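PDB 1IOO: ribonuclease S-F11 from Nicotiana alata, which cleaves RNA as a secreted style ribonuclease of the T2 family and is associated with gametophytic self-incompatibility, the rejection of self pollen. Local coordinates for residues Phe2-Leu7 with Lys40-Asn45; Ser14-Asn19 with Met68-Glu73; Asn27-His32 with Tyr164-Cys169. All blocks are in the same frame, centred on the assembly; numbering follows the deposited sequence.

Contact 1 (Phe2-Leu7 with Lys40-Asn45); sequences FEYLQL and KTRLHN
Phe2 and Glu3, just before strand 4-10, and Tyr4, its first residue, meet Lys40, Arg42 and Leu43 of the loop that follows strand 30-37 in a sparse side-chain contact without a hydrogen bond across it. Its apolar part is small: CD2 of Leu43 reaches CB of Phe2 at 3.7 Å. The Phe2 ring itself turns away from the loop and packs on Pro36, Cys95 and Pro172, while Leu43 also touches Cys94. At the other end Tyr4 brings its hydroxyl over one face of the Arg42 guanidinium, OH lying 3.6 Å from NH2, with ring and guanidinium planes 87° apart. Arg42 leaves its backbone pointing away from strand 4-10, and bends at chi2 (-70°) and chi3 (129°) bring the guanidinium back to the Tyr4 hydroxyl. It is fixed there by a salt bridge from NH1 to Asp37 and by the carbonyl of Asn38. A classic beta bulge marks the entry to the strand, where Glu3 and Tyr4 both face Asp37 of strand 30-37 in the antiparallel sheet of this T2 ribonuclease. Asp37 also accepts from the Leu43 backbone N, so one carboxylate holds both the arginine and the loop. On the outer side Glu3 OE2 and Lys40 NZ lie 4.2 Å apart, a spacing beyond a salt bridge, at which the opposite charges may still attract weakly; Glu3 OE1 is instead taken by the backbone N of Val39.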
loop_
_atom_site.group_PDB
_atom_site.type_symbol
_atom_site.label_atom_id
_atom_site.label_comp_id
_atom_site.label_asym_id
_atom_site.label_seq_id
_atom_site.Cartn_x
_atom_site.Cartn_y
_atom_site.Cartn_z
ATOM N N PHE A 2 -14.421 -12.080 -4.359
ATOM C CA PHE A 2 -13.013 -12.059 -4.720
ATOM C C PHE A 2 -12.218 -13.050 -3.872
ATOM O O PHE A 2 -12.725 -13.578 -2.881
ATOM C CB PHE A 2 -12.461 -10.635 -4.598
ATOM C CG PHE A 2 -12.581 -10.051 -3.226
ATOM C CD1 PHE A 2 -11.478 -10.015 -2.382
ATOM C CD2 PHE A 2 -13.790 -9.535 -2.773
ATOM C CE1 PHE A 2 -11.573 -9.474 -1.109
ATOM C CE2 PHE A 2 -13.898 -8.993 -1.496
ATOM C CZ PHE A 2 -12.783 -8.962 -0.661
ATOM N N GLU A 3 -10.969 -13.288 -4.256
ATOM C CA GLU A 3 -10.139 -14.278 -3.581
ATOM C C GLU A 3 -9.366 -13.708 -2.391
ATOM O O GLU A 3 -9.206 -14.393 -1.383
ATOM C CB GLU A 3 -9.173 -14.908 -4.585
ATOM C CG GLU A 3 -9.881 -15.546 -5.774
ATOM C CD GLU A 3 -8.931 -16.249 -6.720
ATOM O OE1 GLU A 3 -7.930 -15.629 -7.131
ATOM O OE2 GLU A 3 -9.190 -17.424 -7.059
ATOM N N TYR A 4 -8.876 -12.477 -2.496
ATOM C CA TYR A 4 -8.097 -11.916 -1.394
ATOM C C TYR A 4 -8.072 -10.397 -1.409
ATOM O O TYR A 4 -8.481 -9.755 -2.377
ATOM C CB TYR A 4 -6.654 -12.437 -1.468
ATOM C CG TYR A 4 -5.900 -11.989 -2.708
ATOM C CD1 TYR A 4 -5.134 -10.822 -2.703
ATOM C CD2 TYR A 4 -5.988 -12.708 -3.901
ATOM C CE1 TYR A 4 -4.480 -10.383 -3.855
ATOM C CE2 TYR A 4 -5.340 -12.279 -5.057
ATOM C CZ TYR A 4 -4.591 -11.119 -5.032
ATOM O OH TYR A 4 -3.977 -10.680 -6.184
ATOM N N LEU A 5 -7.601 -9.831 -0.303
ATOM C CA LEU A 5 -7.420 -8.396 -0.167
ATOM C C LEU A 5 -5.940 -8.088 -0.095
ATOM O O LEU A 5 -5.212 -8.730 0.663
ATOM C CB LEU A 5 -8.051 -7.878 1.127
ATOM C CG LEU A 5 -9.551 -7.682 1.268
ATOM C CD1 LEU A 5 -9.853 -7.319 2.716
ATOM C CD2 LEU A 5 -10.022 -6.576 0.333
ATOM N N GLN A 6 -5.478 -7.135 -0.890
ATOM C CA GLN A 6 -4.080 -6.771 -0.839
ATOM C C GLN A 6 -3.894 -5.372 -0.286
ATOM O O GLN A 6 -4.341 -4.392 -0.884
ATOM C CB GLN A 6 -3.421 -6.850 -2.225
ATOM C CG GLN A 6 -1.940 -6.476 -2.149
ATOM C CD GLN A 6 -1.227 -6.483 -3.481
ATOM O OE1 GLN A 6 -0.021 -6.242 -3.543
ATOM N NE2 GLN A 6 -1.962 -6.753 -4.553
ATOM N N LEU A 7 -3.289 -5.283 0.893
ATOM C CA LEU A 7 -2.955 -3.989 1.450
ATOM C C LEU A 7 -1.653 -3.521 0.829
ATOM O O LEU A 7 -0.628 -4.197 0.949
ATOM C CB LEU A 7 -2.797 -4.068 2.974
ATOM C CG LEU A 7 -2.360 -2.758 3.647
ATOM C CD1 LEU A 7 -3.514 -1.764 3.654
ATOM C CD2 LEU A 7 -1.897 -3.040 5.070
ATOM N N LYS A 40 -6.066 -14.861 -10.914
ATOM C CA LYS A 40 -6.162 -14.904 -12.370
ATOM C C LYS A 40 -6.023 -13.515 -12.991
ATOM O O LYS A 40 -4.918 -13.073 -13.304
ATOM C CB LYS A 40 -7.496 -15.529 -12.792
ATOM C CG LYS A 40 -8.714 -14.943 -12.091
ATOM C CD LYS A 40 -10.003 -15.533 -12.636
ATOM C CE LYS A 40 -11.200 -15.121 -11.792
ATOM N NZ LYS A 40 -11.123 -15.691 -10.418
ATOM N N THR A 41 -7.152 -12.838 -13.176
ATOM C CA THR A 41 -7.159 -11.513 -13.778
ATOM C C THR A 41 -7.399 -10.433 -12.729
ATOM O O THR A 41 -8.042 -10.677 -11.709
ATOM C CB THR A 41 -8.244 -11.417 -14.873
ATOM O OG1 THR A 41 -8.226 -10.112 -15.461
ATOM C CG2 THR A 41 -9.619 -11.691 -14.288
ATOM N N ARG A 42 -6.880 -9.239 -12.987
ATOM C CA ARG A 42 -7.027 -8.130 -12.056
ATOM C C ARG A 42 -8.477 -7.677 -11.940
ATOM O O ARG A 42 -9.170 -7.493 -12.942
ATOM C CB ARG A 42 -6.137 -6.962 -12.483
ATOM C CG ARG A 42 -4.658 -7.208 -12.210
ATOM C CD ARG A 42 -4.366 -7.198 -10.711
ATOM N NE ARG A 42 -3.622 -8.376 -10.265
ATOM C CZ ARG A 42 -4.151 -9.586 -10.102
ATOM N NH1 ARG A 42 -5.435 -9.790 -10.347
ATOM N NH2 ARG A 42 -3.393 -10.593 -9.690
ATOM N N LEU A 43 -8.929 -7.518 -10.702
ATOM C CA LEU A 43 -10.284 -7.069 -10.414
ATOM C C LEU A 43 -10.296 -5.566 -10.155
ATOM O O LEU A 43 -9.521 -5.073 -9.337
ATOM C CB LEU A 43 -10.802 -7.814 -9.184
ATOM C CG LEU A 43 -12.266 -7.654 -8.792
ATOM C CD1 LEU A 43 -13.156 -8.035 -9.971
ATOM C CD2 LEU A 43 -12.555 -8.529 -7.582
ATOM N N HIS A 44 -11.160 -4.837 -10.858
ATOM C CA HIS A 44 -11.226 -3.386 -10.696
ATOM C C HIS A 44 -12.485 -2.803 -11.327
ATOM O O HIS A 44 -13.105 -3.425 -12.189
ATOM C CB HIS A 44 -9.989 -2.738 -11.329
ATOM C CG HIS A 44 -9.869 -2.974 -12.804
ATOM N ND1 HIS A 44 -10.405 -2.119 -13.741
ATOM C CD2 HIS A 44 -9.299 -3.987 -13.500
ATOM C CE1 HIS A 44 -10.170 -2.593 -14.952
ATOM N NE2 HIS A 44 -9.501 -3.726 -14.834
ATOM N N ASN A 45 -12.848 -1.600 -10.889
ATOM C CA ASN A 45 -14.022 -0.899 -11.402
ATOM C C ASN A 45 -15.242 -1.805 -11.426
ATOM O O ASN A 45 -15.895 -1.967 -12.458
ATOM C CB ASN A 45 -13.749 -0.359 -12.807
ATOM C CG ASN A 45 -12.655 0.689 -12.824
ATOM O OD1 ASN A 45 -11.611 0.510 -13.454
ATOM N ND2 ASN A 45 -12.887 1.793 -12.125
#

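Contact 2 (Ser14-Asn19 with Met68-Glu73); sequences SFCYAN and MQLKFE
Phe15 of helix 12-18 packs against Leu70 and Lys71, the central residues of a type I beta turn from Gln69 to Phe72 in the loop between helices 57-66 and 74-80, and the halves differ in burial. On the buried side CD1 of Leu70 comes to 3.6 Å from CD2 of Phe15, approaching the ring obliquely, while CB of Leu70 lies close to the same side of the ring. Phe15 holds CG anti to its backbone N (chi1 -178°), which swings the ring off the helix to the loop. Cys16, disulfide-bonded to Cys21, adds a looser touch, its SG 4.3 Å from Leu70 CD1. One ring face carries the Asn19 amide, ND2 3.3 Å above the plane near the rim; the same ND2 donates to a lone pair of Phe15 O in the carbonyl plane. The Lys71 side is as close but exposed, its methylenes at the ring edge and CD 3.6 Å from Phe15 CZ. Contact across the segments is wholly apolar: Leu70, in a site that by similarity binds the RNA 3'-phosphate, meets the helix through its hydrocarbon side chain, while its backbone hydrogen-bonds to Glu22 and Arg23, and Lys71 contributes methylenes rather than its charge.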
loop_
_atom_site.group_PDB
_atom_site.type_symbol
_atom_site.label_atom_id
_atom_site.label_comp_id
_atom_site.label_asym_id
_atom_site.label_seq_id
_atom_site.Cartn_x
_atom_site.Cartn_y
_atom_site.Cartn_z
ATOM N N SER A 14 10.488 6.843 -1.817
ATOM C CA SER A 14 10.552 6.301 -3.166
ATOM C C SER A 14 9.437 6.876 -4.039
ATOM O O SER A 14 9.670 7.268 -5.182
ATOM C CB SER A 14 10.450 4.775 -3.131
ATOM O OG SER A 14 10.611 4.224 -4.426
ATOM N N PHE A 15 8.225 6.933 -3.497
ATOM C CA PHE A 15 7.102 7.453 -4.258
ATOM C C PHE A 15 7.363 8.880 -4.733
ATOM O O PHE A 15 7.072 9.220 -5.877
ATOM C CB PHE A 15 5.819 7.442 -3.420
ATOM C CG PHE A 15 4.609 7.923 -4.170
ATOM C CD1 PHE A 15 3.820 7.029 -4.886
ATOM C CD2 PHE A 15 4.291 9.276 -4.199
ATOM C CE1 PHE A 15 2.726 7.477 -5.625
ATOM C CE2 PHE A 15 3.205 9.741 -4.934
ATOM C CZ PHE A 15 2.418 8.838 -5.650
ATOM N N CYS A 16 7.925 9.708 -3.858
ATOM C CA CYS A 16 8.155 11.109 -4.198
ATOM C C CYS A 16 9.388 11.301 -5.073
ATOM O O CYS A 16 9.632 12.399 -5.580
ATOM C CB CYS A 16 8.218 11.951 -2.932
ATOM S SG CYS A 16 6.571 12.023 -2.154
ATOM N N TYR A 17 10.167 10.240 -5.251
ATOM C CA TYR A 17 11.326 10.313 -6.127
ATOM C C TYR A 17 10.933 9.928 -7.551
ATOM O O TYR A 17 11.518 10.408 -8.523
ATOM C CB TYR A 17 12.437 9.372 -5.644
ATOM C CG TYR A 17 13.801 9.708 -6.206
ATOM C CD1 TYR A 17 14.508 10.818 -5.742
ATOM C CD2 TYR A 17 14.382 8.925 -7.203
ATOM C CE1 TYR A 17 15.759 11.141 -6.251
ATOM C CE2 TYR A 17 15.639 9.245 -7.724
ATOM C CZ TYR A 17 16.317 10.351 -7.240
ATOM O OH TYR A 17 17.564 10.665 -7.728
ATOM N N ALA A 18 9.917 9.079 -7.665
ATOM C CA ALA A 18 9.452 8.603 -8.960
ATOM C C ALA A 18 8.242 9.391 -9.447
ATOM O O ALA A 18 7.866 9.302 -10.618
ATOM C CB ALA A 18 9.099 7.129 -8.869
ATOM N N ASN A 19 7.628 10.155 -8.548
ATOM C CA ASN A 19 6.451 10.946 -8.902
ATOM C C ASN A 19 6.533 12.339 -8.309
ATOM O O ASN A 19 7.317 12.591 -7.396
ATOM C CB ASN A 19 5.181 10.275 -8.366
ATOM C CG ASN A 19 5.063 8.823 -8.780
ATOM O OD1 ASN A 19 4.812 8.514 -9.946
ATOM N ND2 ASN A 19 5.249 7.921 -7.825
ATOM N N MET A 68 -1.969 9.410 3.428
ATOM C CA MET A 68 -1.661 10.718 2.886
ATOM C C MET A 68 -1.667 10.712 1.367
ATOM O O MET A 68 -1.049 9.856 0.735
ATOM C CB MET A 68 -0.303 11.200 3.400
ATOM C CG MET A 68 -0.062 12.684 3.165
ATOM S SD MET A 68 1.491 13.277 3.860
ATOM C CE MET A 68 1.155 13.202 5.633
ATOM N N GLN A 69 -2.403 11.656 0.789
ATOM C CA GLN A 69 -2.456 11.807 -0.659
ATOM C C GLN A 69 -1.287 12.681 -1.102
ATOM O O GLN A 69 -1.411 13.895 -1.247
ATOM C CB GLN A 69 -3.807 12.405 -1.039
ATOM C CG GLN A 69 -4.973 11.583 -0.477
ATOM C CD GLN A 69 -6.307 12.283 -0.603
ATOM O OE1 GLN A 69 -7.114 11.961 -1.474
ATOM N NE2 GLN A 69 -6.544 13.254 0.271
ATOM N N LEU A 70 -0.145 12.026 -1.276
ATOM C CA LEU A 70 1.138 12.662 -1.561
ATOM C C LEU A 70 1.152 13.553 -2.801
ATOM O O LEU A 70 1.950 14.485 -2.867
ATOM C CB LEU A 70 2.211 11.579 -1.699
ATOM C CG LEU A 70 2.403 10.708 -0.453
ATOM C CD1 LEU A 70 3.349 9.561 -0.778
ATOM C CD2 LEU A 70 2.939 11.559 0.688
ATOM N N LYS A 71 0.294 13.286 -3.777
ATOM C CA LYS A 71 0.324 14.052 -5.031
ATOM C C LYS A 71 -0.424 15.384 -4.953
ATOM O O LYS A 71 -0.326 16.197 -5.875
ATOM C CB LYS A 71 -0.268 13.212 -6.167
ATOM C CG LYS A 71 0.590 12.026 -6.568
ATOM C CD LYS A 71 -0.249 10.867 -7.086
ATOM C CE LYS A 71 -1.031 11.219 -8.335
ATOM N NZ LYS A 71 -1.826 10.041 -8.802
ATOM N N PHE A 72 -1.149 15.629 -3.868
ATOM C CA PHE A 72 -1.937 16.856 -3.781
ATOM C C PHE A 72 -1.626 17.669 -2.545
ATOM O O PHE A 72 -1.188 17.139 -1.523
ATOM C CB PHE A 72 -3.438 16.522 -3.781
ATOM C CG PHE A 72 -3.889 15.761 -4.990
ATOM C CD1 PHE A 72 -3.784 14.373 -5.044
ATOM C CD2 PHE A 72 -4.401 16.440 -6.089
ATOM C CE1 PHE A 72 -4.186 13.675 -6.181
ATOM C CE2 PHE A 72 -4.804 15.753 -7.228
ATOM C CZ PHE A 72 -4.698 14.374 -7.277
ATOM N N GLU A 73 -1.848 18.973 -2.658
ATOM C CA GLU A 73 -1.697 19.873 -1.534
ATOM C C GLU A 73 -2.589 19.402 -0.392
ATOM O O GLU A 73 -3.625 18.775 -0.632
ATOM C CB GLU A 73 -2.108 21.291 -1.942
ATOM C CG GLU A 73 -1.223 21.958 -2.996
ATOM C CD GLU A 73 -1.687 21.729 -4.439
ATOM O OE1 GLU A 73 -1.412 22.610 -5.284
ATOM O OE2 GLU A 73 -2.309 20.684 -4.732
#

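Contact 3 (Asn27-His32 with Tyr164-Cys169); sequences NNFTIH and YEIGIC. With NAG (2-acetamido-2-deoxy-beta-D-glucopyranose), chain C.
Strands 30-37 and 162-170 do not pair with each other here: strand 4-10 is antiparallel to both, and the closest CA atoms, those of His32 and Glu165, remain 8.3 Å apart. Side chains bridge the gap. Glu165 sets OE2 over one face of the His32 imidazole, 3.1 Å from CD2 and displaced toward the rim, with carboxylate and ring planes 48° apart; this is a face contact, not a hydrogen bond. A chi1 of 178° points CG opposite the backbone N and sends the ring of His32 to Glu165, and Val8 of the intervening strand touches both side chains. With an alanine in place of His32, Glu165 OE2 would probably lose the ring face it rests on, leaving the carboxylate freer to turn. Farther along, between two buried side chains, CD1 of Ile166 meets CE2 of Phe29 at 3.8 Å, crossing at a slant, and Leu117 packs on both. Just before Phe29, Asn28 ND2 is bonded to C1 of an N-linked NAG, itself hydrogen-bonded to Lys112 NZ, while Asn28 OD1 accepts from Phe29 N. His32 is the proton donor, set on strand 30-37 near the acceptor His91 in the active site of the RNase T2 fold.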
loop_
_atom_site.group_PDB
_atom_site.type_symbol
_atom_site.label_atom_id
_atom_site.label_comp_id
_atom_site.label_asym_id
_atom_site.label_seq_id
_atom_site.Cartn_x
_atom_site.Cartn_y
_atom_site.Cartn_z
ATOM N N ASN A 27 8.388 9.880 6.876
ATOM C CA ASN A 27 9.465 8.901 7.047
ATOM C C ASN A 27 8.914 7.578 7.559
ATOM O O ASN A 27 9.488 6.943 8.443
ATOM C CB ASN A 27 10.538 9.416 8.016
ATOM C CG ASN A 27 11.662 8.410 8.220
ATOM O OD1 ASN A 27 12.286 7.957 7.260
ATOM N ND2 ASN A 27 11.920 8.052 9.472
ATOM N N ASN A 28 7.792 7.166 6.988
ATOM C CA ASN A 28 7.144 5.926 7.369
ATOM C C ASN A 28 6.253 5.456 6.245
ATOM O O ASN A 28 5.846 6.257 5.402
ATOM C CB ASN A 28 6.312 6.163 8.626
ATOM C CG ASN A 28 6.092 4.902 9.443
ATOM O OD1 ASN A 28 6.558 3.817 9.095
ATOM N ND2 ASN A 28 5.376 5.068 10.551
ATOM N N PHE A 29 5.955 4.164 6.212
ATOM C CA PHE A 29 5.091 3.646 5.170
ATOM C C PHE A 29 3.698 4.222 5.297
ATOM O O PHE A 29 3.215 4.478 6.401
ATOM C CB PHE A 29 5.003 2.115 5.217
ATOM C CG PHE A 29 6.269 1.426 4.814
ATOM C CD1 PHE A 29 7.283 1.218 5.738
ATOM C CD2 PHE A 29 6.460 1.008 3.498
ATOM C CE1 PHE A 29 8.474 0.608 5.366
ATOM C CE2 PHE A 29 7.651 0.398 3.110
ATOM C CZ PHE A 29 8.661 0.197 4.046
ATOM N N THR A 30 3.073 4.473 4.155
ATOM C CA THR A 30 1.711 4.973 4.121
ATOM C C THR A 30 0.867 4.084 3.231
ATOM O O THR A 30 1.402 3.295 2.454
ATOM C CB THR A 30 1.635 6.414 3.593
ATOM O OG1 THR A 30 2.182 6.463 2.274
ATOM C CG2 THR A 30 2.402 7.360 4.505
ATOM N N ILE A 31 -0.449 4.187 3.354
ATOM C CA ILE A 31 -1.333 3.361 2.549
ATOM C C ILE A 31 -1.461 3.895 1.128
ATOM O O ILE A 31 -1.689 5.089 0.919
ATOM C CB ILE A 31 -2.749 3.319 3.137
ATOM C CG1 ILE A 31 -2.711 2.735 4.548
ATOM C CG2 ILE A 31 -3.666 2.511 2.222
ATOM C CD1 ILE A 31 -3.996 2.959 5.325
ATOM N N HIS A 32 -1.283 3.008 0.154
ATOM C CA HIS A 32 -1.484 3.359 -1.249
ATOM C C HIS A 32 -2.848 2.874 -1.686
ATOM O O HIS A 32 -3.547 3.523 -2.469
ATOM C CB HIS A 32 -0.428 2.709 -2.141
ATOM C CG HIS A 32 -0.619 3.002 -3.595
ATOM N ND1 HIS A 32 -0.646 4.286 -4.095
ATOM C CD2 HIS A 32 -0.814 2.181 -4.653
ATOM C CE1 HIS A 32 -0.852 4.243 -5.400
ATOM N NE2 HIS A 32 -0.958 2.978 -5.764
ATOM N N TYR A 164 9.693 0.217 -3.657
ATOM C CA TYR A 164 8.670 1.207 -3.969
ATOM C C TYR A 164 7.412 1.003 -3.130
ATOM O O TYR A 164 6.889 1.948 -2.531
ATOM C CB TYR A 164 8.351 1.082 -5.457
ATOM C CG TYR A 164 7.417 2.118 -6.008
ATOM C CD1 TYR A 164 7.817 3.446 -6.136
ATOM C CD2 TYR A 164 6.148 1.760 -6.458
ATOM C CE1 TYR A 164 6.979 4.397 -6.709
ATOM C CE2 TYR A 164 5.297 2.703 -7.028
ATOM C CZ TYR A 164 5.719 4.017 -7.154
ATOM O OH TYR A 164 4.895 4.948 -7.743
ATOM N N GLU A 165 6.923 -0.232 -3.099
ATOM C CA GLU A 165 5.728 -0.570 -2.333
ATOM C C GLU A 165 5.819 -1.988 -1.797
ATOM O O GLU A 165 6.547 -2.821 -2.333
ATOM C CB GLU A 165 4.471 -0.502 -3.212
ATOM C CG GLU A 165 4.193 0.819 -3.887
ATOM C CD GLU A 165 3.036 0.722 -4.876
ATOM O OE1 GLU A 165 2.905 -0.327 -5.543
ATOM O OE2 GLU A 165 2.271 1.698 -4.999
ATOM N N ILE A 166 5.083 -2.250 -0.725
ATOM C CA ILE A 166 5.007 -3.583 -0.164
ATOM C C ILE A 166 3.561 -4.004 -0.038
ATOM O O ILE A 166 2.744 -3.276 0.521
ATOM C CB ILE A 166 5.656 -3.670 1.229
ATOM C CG1 ILE A 166 7.152 -3.388 1.114
ATOM C CG2 ILE A 166 5.429 -5.063 1.826
ATOM C CD1 ILE A 166 7.860 -3.328 2.453
ATOM N N GLY A 167 3.241 -5.169 -0.588
ATOM C CA GLY A 167 1.883 -5.659 -0.496
ATOM C C GLY A 167 1.784 -6.811 0.481
ATOM O O GLY A 167 2.652 -7.684 0.541
ATOM N N ILE A 168 0.735 -6.765 1.294
ATOM C CA ILE A 168 0.428 -7.816 2.254
ATOM C C ILE A 168 -1.011 -8.255 2.039
ATOM O O ILE A 168 -1.919 -7.425 2.033
ATOM C CB ILE A 168 0.663 -7.323 3.706
ATOM C CG1 ILE A 168 2.145 -6.972 3.885
ATOM C CG2 ILE A 168 0.258 -8.397 4.706
ATOM C CD1 ILE A 168 2.508 -6.403 5.251
ATOM N N CYS A 169 -1.215 -9.554 1.844
ATOM C CA CYS A 169 -2.537 -10.065 1.501
ATOM C C CYS A 169 -3.251 -10.723 2.668
ATOM O O CYS A 169 -2.637 -11.291 3.570
ATOM C CB CYS A 169 -2.402 -11.010 0.298
ATOM S SG CYS A 169 -1.761 -10.041 -1.106
HETATM C C1 NAG C . 5.115 3.962 11.453
HETATM C C2 NAG C . 5.287 4.468 12.896
HETATM C C3 NAG C . 4.878 3.393 13.899
HETATM C C4 NAG C . 3.454 2.948 13.597
HETATM C C5 NAG C . 3.395 2.426 12.161
HETATM C C6 NAG C . 2.000 1.985 11.771
HETATM C C7 NAG C . 6.945 5.883 13.928
HETATM C C8 NAG C . 8.383 6.013 14.397
HETATM N N2 NAG C . 6.663 4.860 13.126
HETATM O O3 NAG C . 4.947 3.923 15.215
HETATM O O4 NAG C . 3.067 1.913 14.515
HETATM O O5 NAG C . 3.776 3.477 11.245
HETATM O O6 NAG C . 1.110 3.090 11.729
HETATM O O7 NAG C . 6.100 6.706 14.294
#

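How the contacts relate
Contact 3 lies near the centre of the chain, between the other two. Contacts 1 and 2 are on opposite sides of that centre, their centres 24 Å apart. Strand 4-10 ties contact 1 to contact 3 through a probable hydrogen bond from Leu7 N to Ile168 O at 2.8 Å, and Gln6 packs on Cys169. Contact 2 joins contact 3 through Tyr164, whose OH is 3.0 Å from Asn19 ND2, a hydrogen bond. All three approach the active site: measured side chain to side chain, His32 in contact 3 is about 7 Å from His91, the proton acceptor, Leu43 of contact 1 about 7 Å from His91, and Phe15 of contact 2 about 5 Å from His32.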